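PDB 4WES: nitrogenase molybdenum-iron protein beta chain, which forms, with the alpha chain, the molybdenum-iron component of nitrogenase, which reduces dinitrogen to ammonium, and shares an [8Fe-7S] cluster with that chain. Local coordinates for residues Val143-Thr148 with Thr343-Met348; Ala272-Ile277 with Glu294-Leu299; Thr252-Lys255 with Pro260-Thr263. One frame throughout, in Å; residues are numbered along the deposited sequence. Where two conformers were deposited one is given.

Contact 1: Val143-Thr148 with Thr343-Met348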
loop_
_atom_site.group_PDB
_atom_site.type_symbol
_atom_site.label_atom_id
_atom_site.label_comp_id
_atom_site.label_asym_id
_atom_site.label_seq_id
_atom_site.Cartn_x
_atom_site.Cartn_y
_atom_site.Cartn_z
ATOM N N VAL B 143 -10.822 -34.004 -8.493
ATOM C CA VAL B 143 -11.597 -33.314 -9.497
ATOM C C VAL B 143 -11.548 -31.819 -9.221
ATOM O O VAL B 143 -11.812 -31.361 -8.095
ATOM C CB VAL B 143 -13.063 -33.790 -9.497
ATOM C CG1 VAL B 143 -13.899 -32.974 -10.471
ATOM C CG2 VAL B 143 -13.143 -35.283 -9.779
ATOM N N GLY B 144 -11.223 -31.031 -10.221
ATOM C CA GLY B 144 -11.384 -29.583 -10.075
ATOM C C GLY B 144 -10.450 -28.990 -9.061
ATOM O O GLY B 144 -9.274 -29.369 -8.991
ATOM N N SER B 145 -10.958 -28.027 -8.306
ATOM C CA SER B 145 -10.204 -27.283 -7.323
ATOM C C SER B 145 -11.128 -26.900 -6.178
ATOM O O SER B 145 -12.292 -27.272 -6.120
ATOM C CB SER B 145 -9.610 -26.019 -7.922
ATOM O OG SER B 145 -10.666 -25.078 -8.180
ATOM N N HIS B 146 -10.583 -26.097 -5.262
ATOM C CA HIS B 146 -11.374 -25.515 -4.186
ATOM C C HIS B 146 -12.579 -24.748 -4.725
ATOM O O HIS B 146 -13.623 -24.676 -4.039
ATOM C CB HIS B 146 -10.477 -24.612 -3.326
ATOM C CG HIS B 146 -9.877 -23.482 -4.074
ATOM N ND1 HIS B 146 -8.844 -23.641 -4.973
ATOM C CD2 HIS B 146 -10.204 -22.168 -4.083
ATOM C CE1 HIS B 146 -8.578 -22.466 -5.503
ATOM N NE2 HIS B 146 -9.375 -21.555 -4.969
ATOM N N VAL B 147 -12.507 -24.176 -5.925
ATOM C CA VAL B 147 -13.660 -23.494 -6.503
ATOM C C VAL B 147 -14.792 -24.501 -6.726
ATOM O O VAL B 147 -15.972 -24.237 -6.434
ATOM C CB VAL B 147 -13.266 -22.808 -7.811
ATOM C CG1 VAL B 147 -14.489 -22.254 -8.535
ATOM C CG2 VAL B 147 -12.216 -21.698 -7.525
ATOM N N THR B 148 -14.449 -25.662 -7.263
ATOM C CA THR B 148 -15.422 -26.726 -7.497
ATOM C C THR B 148 -16.021 -27.192 -6.190
ATOM O O THR B 148 -17.215 -27.527 -6.118
ATOM C CB THR B 148 -14.726 -27.892 -8.204
ATOM O OG1 THR B 148 -13.706 -27.422 -9.086
ATOM C CG2 THR B 148 -15.723 -28.739 -8.954
ATOM N N THR B 343 -4.917 -19.865 -14.568
ATOM C CA THR B 343 -5.623 -20.460 -13.446
ATOM C C THR B 343 -5.196 -21.911 -13.296
ATOM O O THR B 343 -4.932 -22.576 -14.311
ATOM C CB THR B 343 -7.155 -20.371 -13.611
ATOM O OG1 THR B 343 -7.781 -20.912 -12.430
ATOM C CG2 THR B 343 -7.682 -21.102 -14.793
ATOM N N GLY B 344 -5.188 -22.401 -12.069
ATOM C CA GLY B 344 -5.014 -23.821 -11.834
ATOM C C GLY B 344 -6.279 -24.636 -11.953
ATOM O O GLY B 344 -6.229 -25.859 -11.983
ATOM N N THR B 345 -7.432 -23.972 -11.992
ATOM C CA THR B 345 -8.713 -24.679 -12.028
ATOM C C THR B 345 -9.001 -25.094 -13.475
ATOM O O THR B 345 -8.951 -24.277 -14.379
ATOM C CB THR B 345 -9.818 -23.777 -11.501
ATOM O OG1 THR B 345 -9.592 -23.517 -10.101
ATOM C CG2 THR B 345 -11.165 -24.426 -11.621
ATOM N N PRO B 346 -9.357 -26.383 -13.699
ATOM C CA PRO B 346 -9.628 -26.830 -15.054
ATOM C C PRO B 346 -10.924 -26.251 -15.604
ATOM O O PRO B 346 -11.806 -25.826 -14.849
ATOM C CB PRO B 346 -9.722 -28.336 -14.910
ATOM C CG PRO B 346 -10.061 -28.579 -13.508
ATOM C CD PRO B 346 -9.402 -27.475 -12.730
ATOM N N GLY B 347 -11.011 -26.243 -16.927
ATOM C CA GLY B 347 -12.225 -25.834 -17.629
ATOM C C GLY B 347 -11.911 -24.955 -18.821
ATOM O O GLY B 347 -11.012 -24.124 -18.768
ATOM N N MET B 348 -12.673 -25.124 -19.900
ATOM C CA MET B 348 -12.437 -24.372 -21.131
ATOM C C MET B 348 -12.967 -22.945 -21.105
ATOM O O MET B 348 -12.519 -22.108 -21.869
ATOM C CB MET B 348 -13.064 -25.090 -22.327
ATOM C CG MET B 348 -12.571 -26.516 -22.479
ATOM S SD MET B 348 -10.815 -26.577 -22.877
ATOM C CE MET B 348 -9.993 -26.620 -21.290
#
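Ser145 and Thr345 meet through their hydroxyls where the N-terminus of helix 146-161, opened by a capping box, faces the loop that follows strand 337-343 of a parallel sheet. The tight part is this buried hydroxyl pair: Ser145 OG and Thr345 OG1 are 2.7 Å apart in a hydrogen bond that either could donate. Ser145 is the N-cap, and its OG lies between the backbone N and the carbonyl carbon (chi1 71°), a position from which Ser145 OG also accepts from Val147 N at 3.0 Å. In return, Thr148 OG1 takes the N-H of Ser145, with 2.9 Å between Ser145 N and Thr148 OG1, in a nearly straight bond (167°), completing the box. One serine oxygen thus caps the first helical turn and links it to the loop 200 residues on. Thr345 brings both branches to the serine, OG1 in the hydrogen bond and Thr345 CG2 3.5 Å from Ser145 OG. Tyr244 of helix 243-257 touches both Thr345 and Val147. Toward the partly exposed side the contact slackens to carbon against carbon: the Pro346 ring lies by the backbone of Gly144, with Pro346 CG 3.8 Å from Gly144 CA. Gly144 has a positive phi (67°), and its backbone, close against the proline ring, leads directly into the N-cap. In the first helical turn, His146 is held at both ring nitrogens, by Thr22 N and Asp320 OD2. The loop is shaped by an ST turn, in which Thr343 OG1 accepts from Thr345 N at 3.1 Å.

Contact 2: Ala272-Ile277 with Glu294-Leu299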
loop_
_atom_site.group_PDB
_atom_site.type_symbol
_atom_site.label_atom_id
_atom_site.label_comp_id
_atom_site.label_asym_id
_atom_site.label_seq_id
_atom_site.Cartn_x
_atom_site.Cartn_y
_atom_site.Cartn_z
ATOM N N ALA B 272 -18.132 -5.321 -15.836
ATOM C CA ALA B 272 -18.710 -6.406 -15.038
ATOM C C ALA B 272 -19.602 -5.852 -13.910
ATOM O O ALA B 272 -20.621 -6.431 -13.598
ATOM C CB ALA B 272 -17.631 -7.315 -14.499
ATOM N N THR B 273 -19.226 -4.735 -13.301
ATOM C CA THR B 273 -20.131 -4.117 -12.325
ATOM C C THR B 273 -21.357 -3.543 -13.034
ATOM O O THR B 273 -22.490 -3.733 -12.567
ATOM C CB THR B 273 -19.437 -3.068 -11.459
ATOM O OG1 THR B 273 -18.316 -3.683 -10.803
ATOM C CG2 THR B 273 -20.379 -2.532 -10.405
ATOM N N ASP B 274 -21.148 -2.862 -14.148
ATOM C CA ASP B 274 -22.266 -2.340 -14.928
ATOM C C ASP B 274 -23.253 -3.449 -15.255
ATOM O O ASP B 274 -24.473 -3.256 -15.173
ATOM C CB ASP B 274 -21.754 -1.733 -16.239
ATOM C CG ASP B 274 -21.101 -0.361 -16.112
ATOM O OD1 ASP B 274 -21.098 0.242 -15.007
ATOM O OD2 ASP B 274 -20.574 0.092 -17.160
ATOM N N GLU B 275 -22.749 -4.611 -15.689
ATOM C CA GLU B 275 -23.645 -5.722 -16.077
ATOM C C GLU B 275 -24.466 -6.230 -14.888
ATOM O O GLU B 275 -25.642 -6.618 -15.025
ATOM C CB GLU B 275 -22.833 -6.850 -16.695
ATOM C CG GLU B 275 -22.339 -6.482 -18.093
ATOM C CD GLU B 275 -21.037 -7.152 -18.534
ATOM O OE1 GLU B 275 -20.534 -8.128 -17.893
ATOM O OE2 GLU B 275 -20.484 -6.660 -19.569
ATOM N N PHE B 276 -23.878 -6.252 -13.706
ATOM C CA PHE B 276 -24.580 -6.617 -12.478
ATOM C C PHE B 276 -25.662 -5.600 -12.151
ATOM O O PHE B 276 -26.802 -5.993 -11.897
ATOM C CB PHE B 276 -23.528 -6.747 -11.338
ATOM C CG PHE B 276 -24.104 -6.848 -9.965
ATOM C CD1 PHE B 276 -24.719 -8.012 -9.540
ATOM C CD2 PHE B 276 -24.022 -5.798 -9.091
ATOM C CE1 PHE B 276 -25.247 -8.100 -8.253
ATOM C CE2 PHE B 276 -24.542 -5.878 -7.811
ATOM C CZ PHE B 276 -25.173 -7.028 -7.399
ATOM N N ILE B 277 -25.333 -4.315 -12.139
ATOM C CA ILE B 277 -26.324 -3.284 -11.830
ATOM C C ILE B 277 -27.460 -3.317 -12.866
ATOM O O ILE B 277 -28.654 -3.231 -12.515
ATOM C CB ILE B 277 -25.663 -1.902 -11.789
ATOM C CG1 ILE B 277 -24.652 -1.816 -10.650
ATOM C CG2 ILE B 277 -26.685 -0.776 -11.670
ATOM C CD1 ILE B 277 -25.207 -2.014 -9.265
ATOM N N GLU B 294 -22.813 7.989 -8.616
ATOM C CA GLU B 294 -21.644 8.779 -8.180
ATOM C C GLU B 294 -20.415 7.876 -8.058
ATOM O O GLU B 294 -19.321 8.260 -8.480
ATOM C CB GLU B 294 -21.920 9.492 -6.847
ATOM C CG GLU B 294 -20.790 10.401 -6.454
ATOM C CD GLU B 294 -20.841 10.926 -5.039
ATOM O OE1 GLU B 294 -21.135 10.153 -4.109
ATOM O OE2 GLU B 294 -20.527 12.133 -4.854
ATOM N N GLU B 295 -20.568 6.710 -7.424
ATOM C CA GLU B 295 -19.438 5.783 -7.254
ATOM C C GLU B 295 -18.826 5.379 -8.605
ATOM O O GLU B 295 -17.601 5.370 -8.773
ATOM C CB GLU B 295 -19.880 4.508 -6.549
ATOM C CG GLU B 295 -20.477 4.626 -5.191
ATOM C CD GLU B 295 -21.250 3.393 -4.659
ATOM O OE1 GLU B 295 -21.071 2.269 -5.154
ATOM O OE2 GLU B 295 -22.059 3.586 -3.658
ATOM N N ARG B 296 -19.687 5.058 -9.563
ATOM C CA ARG B 296 -19.200 4.717 -10.894
ATOM C C ARG B 296 -18.420 5.877 -11.477
ATOM O O ARG B 296 -17.347 5.719 -12.067
ATOM C CB ARG B 296 -20.338 4.304 -11.809
ATOM C CG ARG B 296 -19.843 3.857 -13.175
ATOM C CD ARG B 296 -21.015 3.532 -14.080
ATOM N NE ARG B 296 -20.598 2.938 -15.366
ATOM C CZ ARG B 296 -20.048 3.581 -16.403
ATOM N NH1 ARG B 296 -19.913 4.912 -16.397
ATOM N NH2 ARG B 296 -19.650 2.904 -17.464
ATOM N N GLY B 297 -18.973 7.083 -11.365
ATOM C CA GLY B 297 -18.300 8.234 -11.906
ATOM C C GLY B 297 -17.002 8.594 -11.221
ATOM O O GLY B 297 -16.110 9.159 -11.848
ATOM N N GLN B 298 -16.888 8.287 -9.925
ATOM C CA GLN B 298 -15.612 8.434 -9.236
ATOM C C GLN B 298 -14.600 7.406 -9.768
ATOM O O GLN B 298 -13.413 7.726 -9.915
ATOM C CB GLN B 298 -15.781 8.259 -7.728
ATOM C CG GLN B 298 -16.531 9.418 -7.068
ATOM C CD GLN B 298 -16.906 9.087 -5.644
ATOM O OE1 GLN B 298 -17.359 7.969 -5.344
ATOM N NE2 GLN B 298 -16.717 10.029 -4.764
ATOM N N LEU B 299 -15.045 6.184 -10.011
ATOM C CA LEU B 299 -14.144 5.202 -10.623
ATOM C C LEU B 299 -13.663 5.682 -11.987
ATOM O O LEU B 299 -12.450 5.640 -12.260
ATOM C CB LEU B 299 -14.897 3.872 -10.791
ATOM C CG LEU B 299 -14.128 2.818 -11.586
ATOM C CD1 LEU B 299 -12.769 2.472 -10.992
ATOM C CD2 LEU B 299 -14.994 1.584 -11.794
#
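Two successive helices, 270-284 and 290-305, are joined here by a buried, side-on salt bridge between Asp274 and Arg296. The backbones stand well apart, their closest alpha carbons being Asp274 CA and Arg296 CA at 8.7 Å, and the long arginine spans most of the gap to the short aspartate. Arg296 leaves its helix with CG anti to the backbone N (chi1 -176°) and stays extended as far as NE, which carries the guanidinium across to the carboxylate. Arg296 NE gives a hydrogen bond to Asp274 OD1 at 2.8 Å, while Arg296 NH2 reaches Asp274 OD2 at 3.0 Å; NE also makes a weak bond to OD2. The two flat groups are nearly coplanar, 22° apart, and the carboxylate carbon Asp274 CG sits at the guanidinium edge, in its plane. OD2 is approached through its syn lone pair; OD1 is also met on the syn side, though NE lies 18° out of the carboxylate plane. Such a two-bond grip restrains the rotation of both groups.

Asp274 OD1 is gripped by both Arg296 NE and Tyr427 OH of helix 426-448, so the tyrosine, which also packs on Arg296, helps to position the carboxylate. The remaining end of the guanidinium turns to the alpha chain, where NH1 donates to the carbonyl O of Met514. The buried charges therefore tie the helix pair to the C-terminal helix and to the alpha-beta interface. The neighbouring Glu294 extends the contacts to a second copy of the beta chain: its OE2 forms a salt bridge with NH1 of Arg185 of that subunit.

Contact 3: Thr252-Lys255 with Pro260-Thr263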
loop_
_atom_site.group_PDB
_atom_site.type_symbol
_atom_site.label_atom_id
_atom_site.label_comp_id
_atom_site.label_asym_id
_atom_site.label_seq_id
_atom_site.Cartn_x
_atom_site.Cartn_y
_atom_site.Cartn_z
ATOM N N THR B 252 -29.250 -26.042 -10.238
ATOM C CA THR B 252 -29.883 -27.059 -9.404
ATOM C C THR B 252 -31.182 -26.491 -8.816
ATOM O O THR B 252 -32.204 -27.183 -8.760
ATOM C CB THR B 252 -28.921 -27.545 -8.298
ATOM O OG1 THR B 252 -27.745 -28.093 -8.902
ATOM C CG2 THR B 252 -29.546 -28.624 -7.420
ATOM N N LEU B 253 -31.140 -25.229 -8.392
ATOM C CA LEU B 253 -32.309 -24.562 -7.846
ATOM C C LEU B 253 -33.396 -24.382 -8.909
ATOM O O LEU B 253 -34.599 -24.504 -8.625
ATOM C CB LEU B 253 -31.900 -23.217 -7.235
ATOM C CG LEU B 253 -33.003 -22.455 -6.505
ATOM C CD1 LEU B 253 -33.718 -23.269 -5.450
ATOM C CD2 LEU B 253 -32.412 -21.189 -5.907
ATOM N N GLU B 254 -32.988 -24.083 -10.152
ATOM C CA GLU B 254 -33.952 -23.988 -11.231
ATOM C C GLU B 254 -34.677 -25.340 -11.430
ATOM O O GLU B 254 -35.914 -25.403 -11.561
ATOM C CB GLU B 254 -33.303 -23.527 -12.537
ATOM C CG GLU B 254 -34.330 -23.323 -13.658
ATOM C CD GLU B 254 -33.735 -22.981 -15.004
ATOM O OE1 GLU B 254 -34.347 -22.144 -15.706
ATOM O OE2 GLU B 254 -32.667 -23.547 -15.361
ATOM N N LYS B 255 -33.909 -26.425 -11.430
ATOM C CA LYS B 255 -34.474 -27.741 -11.656
ATOM C C LYS B 255 -35.386 -28.138 -10.498
ATOM O O LYS B 255 -36.505 -28.673 -10.709
ATOM C CB LYS B 255 -33.380 -28.778 -11.821
ATOM C CG LYS B 255 -32.616 -28.663 -13.124
ATOM C CD LYS B 255 -31.430 -29.607 -13.122
ATOM C CE LYS B 255 -30.348 -29.196 -14.102
ATOM N NZ LYS B 255 -30.862 -29.145 -15.493
ATOM N N PRO B 260 -35.934 -19.316 -12.069
ATOM C CA PRO B 260 -35.009 -19.064 -13.178
ATOM C C PRO B 260 -33.716 -18.425 -12.709
ATOM O O PRO B 260 -33.670 -17.856 -11.610
ATOM C CB PRO B 260 -35.757 -18.085 -14.086
ATOM C CG PRO B 260 -36.855 -17.553 -13.270
ATOM C CD PRO B 260 -37.094 -18.426 -12.106
ATOM N N PHE B 261 -32.667 -18.518 -13.521
ATOM C CA PHE B 261 -31.416 -17.901 -13.140
ATOM C C PHE B 261 -30.800 -17.160 -14.295
ATOM O O PHE B 261 -31.086 -17.421 -15.458
ATOM C CB PHE B 261 -30.440 -18.928 -12.539
ATOM C CG PHE B 261 -29.818 -19.857 -13.539
ATOM C CD1 PHE B 261 -30.511 -20.954 -14.019
ATOM C CD2 PHE B 261 -28.531 -19.624 -14.006
ATOM C CE1 PHE B 261 -29.926 -21.805 -14.921
ATOM C CE2 PHE B 261 -27.947 -20.468 -14.922
ATOM C CZ PHE B 261 -28.649 -21.552 -15.382
ATOM N N LYS B 262 -29.891 -16.256 -13.939
ATOM C CA LYS B 262 -29.044 -15.542 -14.889
ATOM C C LYS B 262 -27.604 -15.607 -14.404
ATOM O O LYS B 262 -27.341 -15.355 -13.230
ATOM C CB LYS B 262 -29.503 -14.091 -14.976
ATOM C CG LYS B 262 -28.797 -13.184 -15.952
ATOM C CD LYS B 262 -29.598 -11.908 -16.174
ATOM C CE LYS B 262 -28.880 -10.915 -17.089
ATOM N NZ LYS B 262 -28.333 -11.524 -18.340
ATOM N N THR B 263 -26.683 -15.909 -15.310
ATOM C CA THR B 263 -25.279 -15.981 -14.988
ATOM C C THR B 263 -24.629 -14.643 -15.321
ATOM O O THR B 263 -24.860 -14.090 -16.392
ATOM C CB THR B 263 -24.614 -17.103 -15.785
ATOM O OG1 THR B 263 -25.219 -18.346 -15.430
ATOM C CG2 THR B 263 -23.094 -17.167 -15.506
HETATM O O HOH W 1 -33.350 -19.830 -16.052
#
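Glu254 presents its carboxylate to the edge of the Phe261 ring, with Glu254 OE2 lying near the ring plane, 3.3 Å from Phe261 CE1. Carboxylate and ring planes are 84° apart, and the two side chains cross at about a right angle; the oxygen meets the rim of the ring, where the C-H bonds point outward. Both groups are placed by their first torsions. Glu254 has CG anti to the backbone N (chi1 -176°) and is extended beyond it, whereas Phe261 carries CG between the backbone N and the carbonyl carbon (chi1 74°), its ring reaching back over helix 243-257 to touch Ala250 and Lys251. The pair joins helix and second strand of a beta-alpha-beta unit, in which strand 237-241 leads through this helix to the parallel edge strand 261-264. At the surface, a water bridges the turn: it donates to Glu254 OE1 and accepts from Phe261 N at 2.9 Å. The two carboxylate oxygens are thereby divided between the ring edge and, through the water, the backbone N of the same phenylalanine. Glu254 OE1 also lies 4.0 Å from Pro260 CA.

In the fold
Contact 1 joins segments 195 residues apart at their closest ends, and the other two contacts are nested within the loop it closes. Of the two nested contacts, contact 3 comes first along the chain, and helix 270-284 of contact 2 directly follows its strand 261-264. Their nearest atoms are about 6 Å apart, without touching, although their centres are 25 Å apart. Helix 243-257, which carries Glu254 of contact 3, also bears Tyr244, which packs on contact 1. Contact 1 lies nearest the metal cluster: the Ser145 side chain is about 10 Å from the [8Fe-7S] cluster and about 7 Å from the side chain of its ligand Cys23. In contact 2, the Arg296 side chain is about 14 Å from a bound iron(II) ion.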